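Local coordinates for periplasmic binding protein (Veillonella parvula, PDB 4MO9), which probably captures a small solute, perhaps a ferric siderophore, in the cleft between its two lobes and delivers it to an ABC transporter, at residues V118-V123 with I145-H150; I22-V27 with G165-K170; S56-K61 with E172-I177; F106-V111 with K134-A139; A87-L92 with L356-S361. All blocks are in the same frame, centred on the assembly; numbering follows the deposited sequence.

Overall arrangement
The five contacts probably lie in or against the first lobe of the protein. Contact 1 pairs two parallel strands at its core and borders the pocket: the side chain of His-150 is about 6 Å from bound trimethylamine oxide. Contact 2, centred 12 Å away, lays the N-terminal strand against a helix end and touches contact 1 through Asp-26 and Val-27, which bond to Tyr-146. Contact 4 joins helices flanking the same strands, 16 Å from contact 1 between centres. The centres of contacts 2 and 3 are 13 Å apart, and Gly-165 meets Leu-58 and Ala-174 there; those of contacts 3 and 5 are 15 Å apart, joined through Gly-60, Pro-357 and Met-89. Contacts 4 and 5 are farthest apart, about 30 Å between centres.

Contact 1: residues V118-V123 with I145-H150; sequences VIFIPV and IYIDYH
Ile-121 is held to the neighbouring strand by both its own N and its own O: the N donates to Ile-145 O at 3.0 Å, and the O accepts from Ile-147 N at 3.1 Å. One further bond at each end, Ile-145 N to Ile-119 O and Val-123 N to Ile-147 O (2.8 Å), completes a parallel pairing in which Phe-120, Ile-121 and Pro-122 stand level with Ile-145, Tyr-146 and Ile-147. Proline fits the third pair because the bonding amides there belong to its neighbours, Ile-121 and Val-123.

On one face, Phe-120 and Ile-145 lie side by side. Both put the gamma carbon anti to the carbonyl carbon (chi1 -59° and -64°), which starts the two chains off in the same direction, and Phe-120 CD1 comes to 3.7 Å from Ile-145 CB. Ile-145 CD1 also meets Val-118 CG2 at 3.8 Å. These branched and aromatic groups suit a buried face, where Ala-167 of helix 154-168 lies against Phe-120 and Ile-145. On the other face, Ile-121 CB rests 3.7 Å from Tyr-146 CD1, and the tyrosine carries its hydroxyl onward to Glu-130 of helix 123-132. Beyond the strand end, Val-123 CG2 packs on Asp-148 CB at 3.7 Å.

Farther out, Asp-26 and Val-27 bond to the backbone of Tyr-146, while the His-150 ring meets Trp-45, a residue of the trimethylamine oxide pocket. Adjacent parallel strands joined through helices 123-132 and 134-139 form a beta-alpha-beta crossover, the building unit of the open alpha/beta lobe of periplasmic binding proteins, whose strand ends lead toward the ligand.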
# COMPACT_ATOMS: atom_id res chain seq x y z
N VAL A 118 5.21 0.68 22.78
CA VAL A 118 4.88 -0.36 21.80
C VAL A 118 5.52 -0.10 20.44
O VAL A 118 5.68 1.05 20.01
CB VAL A 118 3.34 -0.54 21.65
CG1 VAL A 118 2.75 0.66 20.98
CG2 VAL A 118 3.02 -1.76 20.81
N ILE A 119 5.90 -1.17 19.76
CA ILE A 119 6.32 -1.08 18.37
C ILE A 119 5.47 -2.06 17.57
O ILE A 119 5.32 -3.22 17.97
CB ILE A 119 7.84 -1.39 18.23
CG1 ILE A 119 8.27 -1.38 16.77
CG2 ILE A 119 8.20 -2.73 18.85
CD1 ILE A 119 9.77 -1.52 16.64
N PHE A 120 4.88 -1.57 16.47
CA PHE A 120 4.11 -2.42 15.57
C PHE A 120 5.02 -2.90 14.45
O PHE A 120 5.71 -2.09 13.80
CB PHE A 120 2.90 -1.68 14.97
CG PHE A 120 1.94 -1.15 16.01
CD1 PHE A 120 0.93 -1.97 16.53
CD2 PHE A 120 2.04 0.15 16.47
CE1 PHE A 120 0.05 -1.50 17.49
CE2 PHE A 120 1.14 0.64 17.45
CZ PHE A 120 0.15 -0.19 17.96
N ILE A 121 5.03 -4.21 14.21
CA ILE A 121 5.94 -4.78 13.22
C ILE A 121 5.17 -5.58 12.18
O ILE A 121 4.46 -6.52 12.53
CB ILE A 121 6.97 -5.71 13.89
CG1 ILE A 121 7.86 -4.91 14.85
CG2 ILE A 121 7.84 -6.41 12.82
CD1 ILE A 121 8.89 -4.00 14.14
N PRO A 122 5.30 -5.22 10.90
CA PRO A 122 4.66 -6.05 9.88
C PRO A 122 5.23 -7.48 9.88
O PRO A 122 6.43 -7.68 10.15
CB PRO A 122 5.03 -5.34 8.56
CG PRO A 122 5.19 -3.89 8.97
CD PRO A 122 5.88 -3.98 10.33
N VAL A 123 4.37 -8.46 9.62
CA VAL A 123 4.82 -9.85 9.52
C VAL A 123 5.97 -10.03 8.53
O VAL A 123 6.89 -10.82 8.77
CB VAL A 123 3.63 -10.78 9.16
CG1 VAL A 123 4.11 -12.14 8.67
CG2 VAL A 123 2.70 -10.94 10.39
N ILE A 145 3.72 -5.73 18.74
CA ILE A 145 2.42 -6.12 18.19
C ILE A 145 2.56 -6.36 16.69
O ILE A 145 2.87 -5.43 15.93
CB ILE A 145 1.34 -5.05 18.48
CG1 ILE A 145 1.10 -4.94 19.99
CG2 ILE A 145 0.04 -5.40 17.79
CD1 ILE A 145 -0.04 -3.95 20.36
N TYR A 146 2.36 -7.60 16.24
CA TYR A 146 2.51 -7.89 14.80
C TYR A 146 1.25 -7.54 14.02
O TYR A 146 0.14 -7.80 14.50
CB TYR A 146 2.89 -9.36 14.57
CG TYR A 146 4.27 -9.68 15.10
CD1 TYR A 146 5.38 -8.98 14.64
CD2 TYR A 146 4.45 -10.67 16.05
CE1 TYR A 146 6.65 -9.27 15.13
CE2 TYR A 146 5.72 -10.96 16.55
CZ TYR A 146 6.81 -10.25 16.08
OH TYR A 146 8.06 -10.52 16.56
N ILE A 147 1.41 -6.97 12.83
CA ILE A 147 0.29 -6.62 11.97
C ILE A 147 0.63 -7.14 10.56
O ILE A 147 1.78 -7.50 10.29
CB ILE A 147 0.07 -5.09 11.93
CG1 ILE A 147 1.29 -4.40 11.31
CG2 ILE A 147 -0.21 -4.53 13.34
CD1 ILE A 147 1.07 -2.91 11.02
N ASP A 148 -0.35 -7.19 9.67
CA ASP A 148 -0.07 -7.78 8.36
C ASP A 148 -1.06 -7.32 7.31
O ASP A 148 -2.09 -7.97 7.06
CB ASP A 148 -0.04 -9.32 8.44
CG ASP A 148 0.48 -9.97 7.15
OD1 ASP A 148 0.99 -9.26 6.25
OD2 ASP A 148 0.39 -11.21 7.03
N TYR A 149 -0.74 -6.20 6.68
CA TYR A 149 -1.50 -5.74 5.53
C TYR A 149 -0.98 -6.38 4.24
O TYR A 149 -1.66 -6.33 3.20
CB TYR A 149 -1.43 -4.22 5.44
CG TYR A 149 -2.14 -3.49 6.56
CD1 TYR A 149 -3.46 -3.80 6.89
CD2 TYR A 149 -1.50 -2.50 7.29
CE1 TYR A 149 -4.12 -3.12 7.91
CE2 TYR A 149 -2.14 -1.83 8.33
CZ TYR A 149 -3.46 -2.14 8.62
OH TYR A 149 -4.10 -1.46 9.64
N HIS A 150 0.22 -6.98 4.29
CA HIS A 150 0.84 -7.50 3.06
C HIS A 150 0.17 -8.77 2.59
O HIS A 150 0.23 -9.11 1.40
CB HIS A 150 2.35 -7.74 3.25
CG HIS A 150 3.15 -6.49 3.44
ND1 HIS A 150 3.18 -5.79 4.63
CD2 HIS A 150 3.95 -5.81 2.58
CE1 HIS A 150 3.96 -4.73 4.49
NE2 HIS A 150 4.45 -4.73 3.26

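Contact 2: residues I22-V27 with G165-K170; sequences IEITDV and GKALGK
Ile-22 meets the flank of Lys-166 first: its CG2 methyl sits 3.6 Å from Lys-166 CG, the two side chains sliding past each other in opposite directions. The lysine leaves the helix with CG anti to the backbone N (chi1 -170°) and stays extended beyond it, which lays a long apolar shaft against the strand before the charge appears.

At Glu-23 it is the backbone that matters. Lys-166 NZ donates to Glu-23 O at 2.8 Å, nearly along the C=O axis, while the Glu-23 carboxylate stays apart, with OE1 6.5 Å from Lys-166 NZ. Lysine thus serves twice, greasy along its length and polar at its tip. An alanine at Lys-166 would probably leave Glu-23 O without its ammonium partner and open a gap beside the Ile-22 methyl.

The outer end of Ile-24 approaches the helix. Its CG1 lies 4.0 Å from Lys-166 CG, and its CD1 reaches Ala-167, at 3.6 Å from Ala-167 CA and 3.8 Å from Ala-167 CB. A small alanine lets the isoleucine come right up to the helix, and Ile-145 touches both residues from strand 143-147. Farther along, Asp-26 forms a salt bridge with Arg-30.

Strands 22-25 and 31-34 form a beta hairpin, and it lies here over the last turn of helix 154-168. That helix closes with a Schellman motif at Gly-169, whose positive phi (69°) suits the residue, before Lys-170, at the N-cap position of helix 171-194.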
# COMPACT_ATOMS: atom_id res chain seq x y z
N ILE A 22 -4.85 -3.69 29.17
CA ILE A 22 -5.47 -3.96 27.88
C ILE A 22 -4.86 -5.21 27.24
O ILE A 22 -3.65 -5.29 27.03
CB ILE A 22 -5.27 -2.78 26.92
CG1 ILE A 22 -5.76 -1.49 27.57
CG2 ILE A 22 -5.98 -3.05 25.59
CD1 ILE A 22 -5.37 -0.23 26.81
N GLU A 23 -5.71 -6.18 26.91
CA GLU A 23 -5.22 -7.40 26.29
C GLU A 23 -5.50 -7.36 24.80
O GLU A 23 -6.66 -7.28 24.37
CB GLU A 23 -5.85 -8.64 26.93
CG GLU A 23 -5.05 -9.91 26.72
CD GLU A 23 -5.64 -11.12 27.43
OE1 GLU A 23 -6.64 -11.68 26.92
OE2 GLU A 23 -5.11 -11.52 28.48
N ILE A 24 -4.43 -7.41 24.01
CA ILE A 24 -4.53 -7.32 22.56
C ILE A 24 -4.10 -8.64 21.93
O ILE A 24 -3.13 -9.26 22.38
CB ILE A 24 -3.62 -6.20 22.03
CG1 ILE A 24 -4.11 -4.85 22.57
CG2 ILE A 24 -3.59 -6.18 20.51
CD1 ILE A 24 -2.99 -3.91 22.95
N THR A 25 -4.85 -9.10 20.93
CA THR A 25 -4.45 -10.26 20.16
C THR A 25 -3.91 -9.77 18.83
O THR A 25 -4.64 -9.13 18.06
CB THR A 25 -5.65 -11.20 19.92
OG1 THR A 25 -6.22 -11.55 21.19
CG2 THR A 25 -5.20 -12.47 19.22
N ASP A 26 -2.64 -10.06 18.53
CA ASP A 26 -2.08 -9.56 17.29
C ASP A 26 -2.38 -10.49 16.11
O ASP A 26 -3.06 -11.52 16.28
CB ASP A 26 -0.60 -9.12 17.43
CG ASP A 26 0.42 -10.27 17.36
OD1 ASP A 26 0.07 -11.43 17.05
OD2 ASP A 26 1.62 -9.98 17.60
N VAL A 27 -1.92 -10.12 14.92
CA VAL A 27 -2.29 -10.84 13.70
C VAL A 27 -1.75 -12.28 13.69
O VAL A 27 -2.23 -13.10 12.93
CB VAL A 27 -1.83 -10.05 12.45
CG1 VAL A 27 -0.39 -10.38 12.13
CG2 VAL A 27 -2.72 -10.34 11.24
N GLY A 165 -5.98 -0.28 16.91
CA GLY A 165 -6.99 0.49 17.61
C GLY A 165 -7.07 0.18 19.10
O GLY A 165 -7.16 1.10 19.93
N LYS A 166 -7.05 -1.10 19.45
CA LYS A 166 -7.18 -1.46 20.85
C LYS A 166 -5.94 -1.01 21.63
O LYS A 166 -6.05 -0.55 22.78
CB LYS A 166 -7.42 -2.97 21.02
CG LYS A 166 -7.79 -3.37 22.45
CD LYS A 166 -8.32 -4.80 22.50
CE LYS A 166 -8.92 -5.10 23.88
NZ LYS A 166 -9.34 -6.52 23.96
N ALA A 167 -4.77 -1.11 21.00
CA ALA A 167 -3.53 -0.65 21.61
C ALA A 167 -3.58 0.85 21.94
O ALA A 167 -3.04 1.30 22.96
CB ALA A 167 -2.35 -0.96 20.70
N LEU A 168 -4.24 1.60 21.07
CA LEU A 168 -4.34 3.05 21.20
C LEU A 168 -5.54 3.53 22.02
O LEU A 168 -5.69 4.73 22.24
CB LEU A 168 -4.36 3.70 19.81
CG LEU A 168 -3.01 3.72 19.10
CD1 LEU A 168 -3.13 4.22 17.66
CD2 LEU A 168 -2.07 4.60 19.89
N GLY A 169 -6.37 2.60 22.49
CA GLY A 169 -7.60 2.99 23.15
C GLY A 169 -8.64 3.60 22.22
O GLY A 169 -9.43 4.45 22.64
N LYS A 170 -8.62 3.19 20.95
CA LYS A 170 -9.57 3.70 19.96
C LYS A 170 -10.36 2.56 19.31
O LYS A 170 -10.46 2.49 18.08
CB LYS A 170 -8.84 4.51 18.89
CG LYS A 170 -7.92 5.58 19.43
CD LYS A 170 -8.66 6.57 20.30
CE LYS A 170 -9.15 7.75 19.51
NZ LYS A 170 -8.97 8.99 20.32

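Contact 3: residues S56-K61 with E172-I177; sequences SALMGK and ERAAEI
Leu-58 lays its CD2 methyl against the first turn of helix 171-194, 3.5 Å from Ala-174 N and 3.9 Å from Ala-174 CB. The same methyl meets Ile-177 CD1 at 3.8 Å, and Ile-177 CD1 in turn touches Ala-57 CB at 3.7 Å. Small alanines on both helices suit a place where isoleucine and leucine branches must fit between close backbones.

At the more open margin, Arg-173 grips a single carbonyl oxygen side-on. Its NE donates to Ala-57 O at 2.7 Å and its NH2 donates to the same Ala-57 O at 3.0 Å, with the oxygen lying in the guanidinium plane. NH2 also makes a weak hydrogen bond to Phe-355 O. CG stands anti to the backbone N (chi1 -178°) and the chain bends at chi2 on its way to the neighbouring helix. Ala-57 lies in the last turn of helix 52-59, and the positive charge would probably be welcome at that C-terminal end. A leucine in place of Arg-173 would probably leave Ala-57 O without both of these donors.

Helix 344-355 borders the contact, with Phe-355 against Ala-57 and Ile-177. Helix 154-168 borders it too, Ile-161 touching Ala-174 and Ile-177 while Ile-164 and Leu-168 touch Leu-58, so helices 52-59 and 171-194 meet within a four-helix cluster.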
# COMPACT_ATOMS: atom_id res chain seq x y z
N SER A 56 -2.71 7.33 12.05
CA SER A 56 -3.21 8.65 11.68
C SER A 56 -4.72 8.62 11.53
O SER A 56 -5.41 9.56 11.91
CB SER A 56 -2.57 9.11 10.37
OG SER A 56 -1.16 9.10 10.45
N ALA A 57 -5.24 7.52 10.98
CA ALA A 57 -6.68 7.39 10.79
C ALA A 57 -7.43 7.26 12.11
O ALA A 57 -8.59 7.68 12.23
CB ALA A 57 -6.97 6.19 9.89
N LEU A 58 -6.77 6.70 13.12
CA LEU A 58 -7.36 6.53 14.44
C LEU A 58 -7.25 7.79 15.29
O LEU A 58 -8.19 8.16 16.01
CB LEU A 58 -6.68 5.35 15.17
CG LEU A 58 -7.00 3.98 14.57
CD1 LEU A 58 -5.97 2.93 14.99
CD2 LEU A 58 -8.39 3.54 14.98
N MSE A 59 -6.10 8.47 15.22
CA MSE A 59 -5.84 9.59 16.12
C MSE A 59 -6.18 10.95 15.51
O MSE A 59 -6.36 11.93 16.25
CB MSE A 59 -4.37 9.60 16.54
CG MSE A 59 -3.87 8.33 17.23
SE MSE A 59 -4.87 7.93 18.86
CE MSE A 59 -4.70 9.65 19.78
N GLY A 60 -6.25 11.03 14.18
CA GLY A 60 -6.51 12.31 13.54
C GLY A 60 -5.48 13.35 13.93
O GLY A 60 -4.27 13.10 13.85
N LYS A 61 -5.94 14.51 14.38
CA LYS A 61 -5.05 15.62 14.71
C LYS A 61 -4.14 15.31 15.90
O LYS A 61 -3.11 15.96 16.07
CB LYS A 61 -5.84 16.88 15.00
CG LYS A 61 -6.46 17.54 13.78
CD LYS A 61 -7.35 18.71 14.20
CE LYS A 61 -7.59 19.68 13.06
NZ LYS A 61 -8.45 20.83 13.48
N GLU A 172 -13.59 1.85 19.08
CA GLU A 172 -14.78 2.19 18.29
C GLU A 172 -14.40 2.72 16.91
O GLU A 172 -14.98 2.30 15.90
CB GLU A 172 -15.67 3.20 19.03
CG GLU A 172 -16.40 2.62 20.25
CD GLU A 172 -17.39 3.61 20.85
OE1 GLU A 172 -17.17 4.84 20.72
OE2 GLU A 172 -18.39 3.16 21.45
N ARG A 173 -13.43 3.62 16.85
CA ARG A 173 -13.00 4.18 15.56
C ARG A 173 -12.34 3.11 14.70
O ARG A 173 -12.49 3.10 13.47
CB ARG A 173 -12.04 5.35 15.79
CG ARG A 173 -11.57 6.03 14.52
CD ARG A 173 -11.51 7.52 14.75
NE ARG A 173 -10.80 8.23 13.70
CZ ARG A 173 -11.15 9.43 13.26
NH1 ARG A 173 -12.22 10.03 13.78
NH2 ARG A 173 -10.44 10.03 12.31
N ALA A 174 -11.60 2.22 15.35
CA ALA A 174 -11.03 1.07 14.65
C ALA A 174 -12.16 0.26 14.01
O ALA A 174 -12.04 -0.19 12.88
CB ALA A 174 -10.21 0.21 15.63
N ALA A 175 -13.26 0.06 14.75
CA ALA A 175 -14.43 -0.64 14.20
C ALA A 175 -15.00 0.06 12.95
O ALA A 175 -15.40 -0.60 11.98
CB ALA A 175 -15.52 -0.82 15.27
N GLU A 176 -15.05 1.39 12.95
CA GLU A 176 -15.52 2.13 11.78
C GLU A 176 -14.60 1.90 10.59
O GLU A 176 -15.06 1.74 9.46
CB GLU A 176 -15.56 3.62 12.05
CG GLU A 176 -16.44 4.05 13.21
CD GLU A 176 -16.19 5.50 13.58
OE1 GLU A 176 -15.83 6.28 12.66
OE2 GLU A 176 -16.34 5.85 14.77
N ILE A 177 -13.30 1.91 10.84
CA ILE A 177 -12.33 1.76 9.76
C ILE A 177 -12.40 0.35 9.19
O ILE A 177 -12.36 0.17 7.96
CB ILE A 177 -10.89 2.09 10.25
CG1 ILE A 177 -10.81 3.58 10.62
CG2 ILE A 177 -9.86 1.75 9.18
CD1 ILE A 177 -9.51 3.95 11.39

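Contact 4: residues F106-V111 with K134-A139; sequences FNAEQV and KAKMDA
Ala-108 forms the close-packed part of this contact, its CB methyl lying 3.5 Å from Lys-136 CD and 3.7 Å from Met-137 CE. Alanine, with only a methyl, suits the first turn of helix 108-112 where these two neighbours on helix 134-139 come close. Met-137, a selenomethionine in the crystal, bends at chi2 and again at chi3 (107°), the last bend placing CE beside Ala-108. Its SE stands at the longer distance of 4.2 Å from Val-111 CG1, and Tyr-129 of helix 123-132 also touches this side chain. The flexible, unbranched chain can bend to lie between the two short helices.

The other side faces solvent and is held more lightly. Lys-136 stretches out beyond CG, passing Ala-108 with its CD, and its NZ reaches Glu-109 OE2 at 3.2 Å. The glutamate bends at chi2 (72°) and accepts on the syn lone pair of OE2, while its OE1 stays 4.1 Å from Lys-136 NZ. Each helix also has polar support of its own: Asn-107 OD1 caps Gln-110 N at 3.0 Å, and Lys-134 NZ bridges to Asp-138 OD2 at 2.8 Å.

The chemistry implies a division of labour. Apolar groups close the gap between the helices, whereas the single, rather long salt bridge between exposed ends probably adds only modest strength, although Glu-109, in the first turn of its helix, would also be suited to the positive end of the helix dipole.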
# COMPACT_ATOMS: atom_id res chain seq x y z
N PHE A 106 19.31 0.98 12.00
CA PHE A 106 18.58 0.71 13.23
C PHE A 106 19.55 0.52 14.39
O PHE A 106 20.45 -0.32 14.33
CB PHE A 106 17.69 -0.52 13.11
CG PHE A 106 16.70 -0.66 14.24
CD1 PHE A 106 17.02 -1.39 15.38
CD2 PHE A 106 15.47 -0.03 14.17
CE1 PHE A 106 16.12 -1.50 16.42
CE2 PHE A 106 14.56 -0.14 15.20
CZ PHE A 106 14.89 -0.87 16.34
N ASN A 107 19.35 1.32 15.44
CA ASN A 107 20.17 1.26 16.64
C ASN A 107 19.25 0.99 17.81
O ASN A 107 18.49 1.87 18.23
CB ASN A 107 20.93 2.59 16.83
CG ASN A 107 21.87 2.56 18.03
OD1 ASN A 107 21.49 2.17 19.13
ND2 ASN A 107 23.11 3.00 17.81
N ALA A 108 19.30 -0.23 18.34
CA ALA A 108 18.37 -0.65 19.39
C ALA A 108 18.47 0.23 20.64
O ALA A 108 17.45 0.58 21.24
CB ALA A 108 18.60 -2.10 19.74
N GLU A 109 19.69 0.59 21.03
CA GLU A 109 19.92 1.43 22.20
C GLU A 109 19.32 2.83 22.03
O GLU A 109 18.82 3.43 22.99
CB GLU A 109 21.42 1.52 22.52
CG GLU A 109 22.03 0.24 23.11
CD GLU A 109 22.17 -0.89 22.09
OE1 GLU A 109 22.30 -0.59 20.88
OE2 GLU A 109 22.13 -2.07 22.50
N GLN A 110 19.36 3.36 20.81
CA GLN A 110 18.78 4.67 20.53
C GLN A 110 17.26 4.62 20.67
O GLN A 110 16.63 5.55 21.18
CB GLN A 110 19.17 5.14 19.12
CG GLN A 110 18.72 6.56 18.77
CD GLN A 110 17.42 6.60 17.98
OE1 GLN A 110 16.78 7.65 17.86
NE2 GLN A 110 17.02 5.46 17.42
N VAL A 111 16.68 3.51 20.24
CA VAL A 111 15.24 3.33 20.34
C VAL A 111 14.80 3.16 21.79
O VAL A 111 13.86 3.83 22.24
CB VAL A 111 14.77 2.13 19.52
CG1 VAL A 111 13.28 1.92 19.73
CG2 VAL A 111 15.09 2.34 18.04
N LYS A 134 14.34 -7.73 18.77
CA LYS A 134 13.27 -8.09 19.71
C LYS A 134 13.76 -8.45 21.11
O LYS A 134 13.16 -8.03 22.08
CB LYS A 134 12.36 -9.21 19.16
CG LYS A 134 11.15 -9.49 20.07
CD LYS A 134 10.12 -10.46 19.44
CE LYS A 134 8.90 -10.67 20.36
NZ LYS A 134 9.27 -11.14 21.73
N ALA A 135 14.85 -9.21 21.22
CA ALA A 135 15.39 -9.53 22.54
C ALA A 135 15.70 -8.25 23.31
O ALA A 135 15.47 -8.16 24.52
CB ALA A 135 16.62 -10.41 22.44
N LYS A 136 16.21 -7.24 22.60
CA LYS A 136 16.55 -5.98 23.24
C LYS A 136 15.30 -5.18 23.61
O LYS A 136 15.25 -4.53 24.66
CB LYS A 136 17.50 -5.16 22.37
CG LYS A 136 18.90 -5.79 22.28
CD LYS A 136 19.86 -4.90 21.52
CE LYS A 136 21.25 -5.52 21.45
NZ LYS A 136 22.16 -4.69 20.61
N MSE A 137 14.28 -5.27 22.76
CA MSE A 137 13.00 -4.62 23.03
C MSE A 137 12.34 -5.28 24.25
O MSE A 137 11.86 -4.59 25.16
CB MSE A 137 12.08 -4.70 21.81
CG MSE A 137 12.65 -4.09 20.50
SE MSE A 137 13.03 -2.18 20.65
CE MSE A 137 14.98 -2.33 20.69
N ASP A 138 12.35 -6.62 24.27
CA ASP A 138 11.82 -7.38 25.41
C ASP A 138 12.53 -7.01 26.71
O ASP A 138 11.89 -6.72 27.74
CB ASP A 138 11.98 -8.89 25.16
CG ASP A 138 11.07 -9.43 24.06
OD1 ASP A 138 10.13 -8.73 23.63
OD2 ASP A 138 11.28 -10.58 23.62
N ALA A 139 13.86 -7.05 26.69
CA ALA A 139 14.65 -6.69 27.86
C ALA A 139 14.30 -5.31 28.41
O ALA A 139 14.37 -5.10 29.62
CB ALA A 139 16.14 -6.78 27.54

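Contact 5: residues A87-L92 with L356-S361; sequences AEMPEL and LPFSYS
A two-pronged carboxylate grip beside a small Met-aromatic cluster ties the end of helix 79-88 to the loop that runs from helix 344-355 to strand 365-367. Glu-88 supplies the grip: its OE1 accepts from Ser-359 N at 2.7 Å with a nearly straight bond (161°), using the syn lone pair. Its OE2 takes the hydroxyl of Ser-359; the modelled 2.5 Å between Glu-88 OE2 and Ser-359 OG is very short, and its exact length is doubtful. Serine suits the place because OG, set between the backbone N and the carbonyl carbon (chi1 63°), turns to the same carboxylate as its own amide.

Next to this, Met-89, a selenomethionine in the crystal, crosses Phe-358 at about a right angle, SE lying 4.0 Å from Phe-358 CE1. Met-89 CE reaches on to Pro-357 CB at 3.5 Å. Leu-92 and Phe-358 meet tip to tip, with CD1 of the leucine 4.0 Å from CE1 of the phenylalanine. Pro-357 CG covers one face of the Phe-358 ring, and Phe-85 stacks on that ring.

Met-89 and Phe-358 make a Met-aromatic contact where the loop leads on to strand 365-367 of the five-strand mixed sheet, probably passing from first lobe to second, consistent with a two-lobed periplasmic binding protein.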
# COMPACT_ATOMS: atom_id res chain seq x y z
N ALA A 87 3.57 19.51 5.97
CA ALA A 87 3.03 20.84 5.70
C ALA A 87 1.78 21.07 6.54
O ALA A 87 1.57 22.15 7.09
CB ALA A 87 2.71 21.01 4.23
N GLU A 88 0.95 20.03 6.65
CA GLU A 88 -0.32 20.15 7.36
C GLU A 88 -0.21 19.77 8.84
O GLU A 88 -1.04 20.18 9.65
CB GLU A 88 -1.40 19.31 6.65
CG GLU A 88 -1.48 19.63 5.15
CD GLU A 88 -2.71 19.05 4.47
OE1 GLU A 88 -3.34 18.13 5.04
OE2 GLU A 88 -3.05 19.53 3.36
N MSE A 89 0.83 19.01 9.18
CA MSE A 89 1.06 18.57 10.55
C MSE A 89 2.56 18.68 10.87
O MSE A 89 3.25 17.67 10.95
CB MSE A 89 0.59 17.12 10.72
CG MSE A 89 0.68 16.59 12.13
SE MSE A 89 -0.14 14.83 12.23
CE MSE A 89 -2.01 15.47 12.24
N PRO A 90 3.07 19.91 11.02
CA PRO A 90 4.52 20.14 11.14
C PRO A 90 5.17 19.43 12.33
O PRO A 90 6.38 19.21 12.32
CB PRO A 90 4.64 21.66 11.29
CG PRO A 90 3.26 22.14 11.67
CD PRO A 90 2.31 21.18 11.01
N GLU A 91 4.37 19.07 13.33
CA GLU A 91 4.92 18.40 14.51
C GLU A 91 5.52 17.04 14.17
O GLU A 91 6.30 16.49 14.95
CB GLU A 91 3.85 18.23 15.58
CG GLU A 91 3.34 19.53 16.17
CD GLU A 91 2.15 19.31 17.07
OE1 GLU A 91 1.06 18.98 16.55
OE2 GLU A 91 2.30 19.45 18.31
N LEU A 92 5.15 16.49 13.02
CA LEU A 92 5.66 15.19 12.60
C LEU A 92 7.17 15.24 12.39
O LEU A 92 7.88 14.26 12.66
CB LEU A 92 4.98 14.72 11.31
CG LEU A 92 3.53 14.24 11.39
CD1 LEU A 92 3.03 13.84 10.00
CD2 LEU A 92 3.40 13.06 12.36
N LEU A 356 -8.48 10.57 7.93
CA LEU A 356 -7.12 11.11 7.95
C LEU A 356 -7.07 12.61 8.25
O LEU A 356 -7.93 13.38 7.83
CB LEU A 356 -6.39 10.78 6.64
CG LEU A 356 -6.06 9.29 6.46
CD1 LEU A 356 -5.44 9.00 5.08
CD2 LEU A 356 -5.13 8.81 7.56
N PRO A 357 -6.04 13.03 9.01
CA PRO A 357 -5.83 14.45 9.31
C PRO A 357 -5.12 15.18 8.16
O PRO A 357 -4.76 16.34 8.32
CB PRO A 357 -4.91 14.40 10.53
CG PRO A 357 -4.11 13.15 10.33
CD PRO A 357 -5.04 12.16 9.65
N PHE A 358 -4.92 14.50 7.04
CA PHE A 358 -4.25 15.11 5.88
C PHE A 358 -5.27 15.31 4.76
O PHE A 358 -6.14 14.46 4.57
CB PHE A 358 -3.10 14.20 5.40
CG PHE A 358 -2.22 13.68 6.52
CD1 PHE A 358 -1.43 14.55 7.25
CD2 PHE A 358 -2.19 12.33 6.82
CE1 PHE A 358 -0.62 14.08 8.28
CE2 PHE A 358 -1.39 11.84 7.84
CZ PHE A 358 -0.60 12.72 8.58
N SER A 359 -5.17 16.42 4.03
CA SER A 359 -6.14 16.69 2.98
C SER A 359 -5.92 15.79 1.76
O SER A 359 -4.77 15.49 1.40
CB SER A 359 -6.08 18.16 2.54
OG SER A 359 -4.80 18.46 1.99
N TYR A 360 -7.01 15.36 1.15
CA TYR A 360 -6.90 14.57 -0.07
C TYR A 360 -6.58 15.47 -1.26
O TYR A 360 -7.14 16.56 -1.38
CB TYR A 360 -8.20 13.81 -0.33
CG TYR A 360 -8.17 13.01 -1.61
CD1 TYR A 360 -7.42 11.84 -1.70
CD2 TYR A 360 -8.88 13.43 -2.73
CE1 TYR A 360 -7.38 11.11 -2.87
CE2 TYR A 360 -8.84 12.70 -3.90
CZ TYR A 360 -8.09 11.54 -3.97
OH TYR A 360 -8.06 10.82 -5.14
N SER A 361 -5.66 15.01 -2.12
CA SER A 361 -5.40 15.63 -3.42
C SER A 361 -4.48 14.73 -4.25
O SER A 361 -4.12 13.63 -3.82
CB SER A 361 -4.78 17.02 -3.29
OG SER A 361 -3.45 16.93 -2.82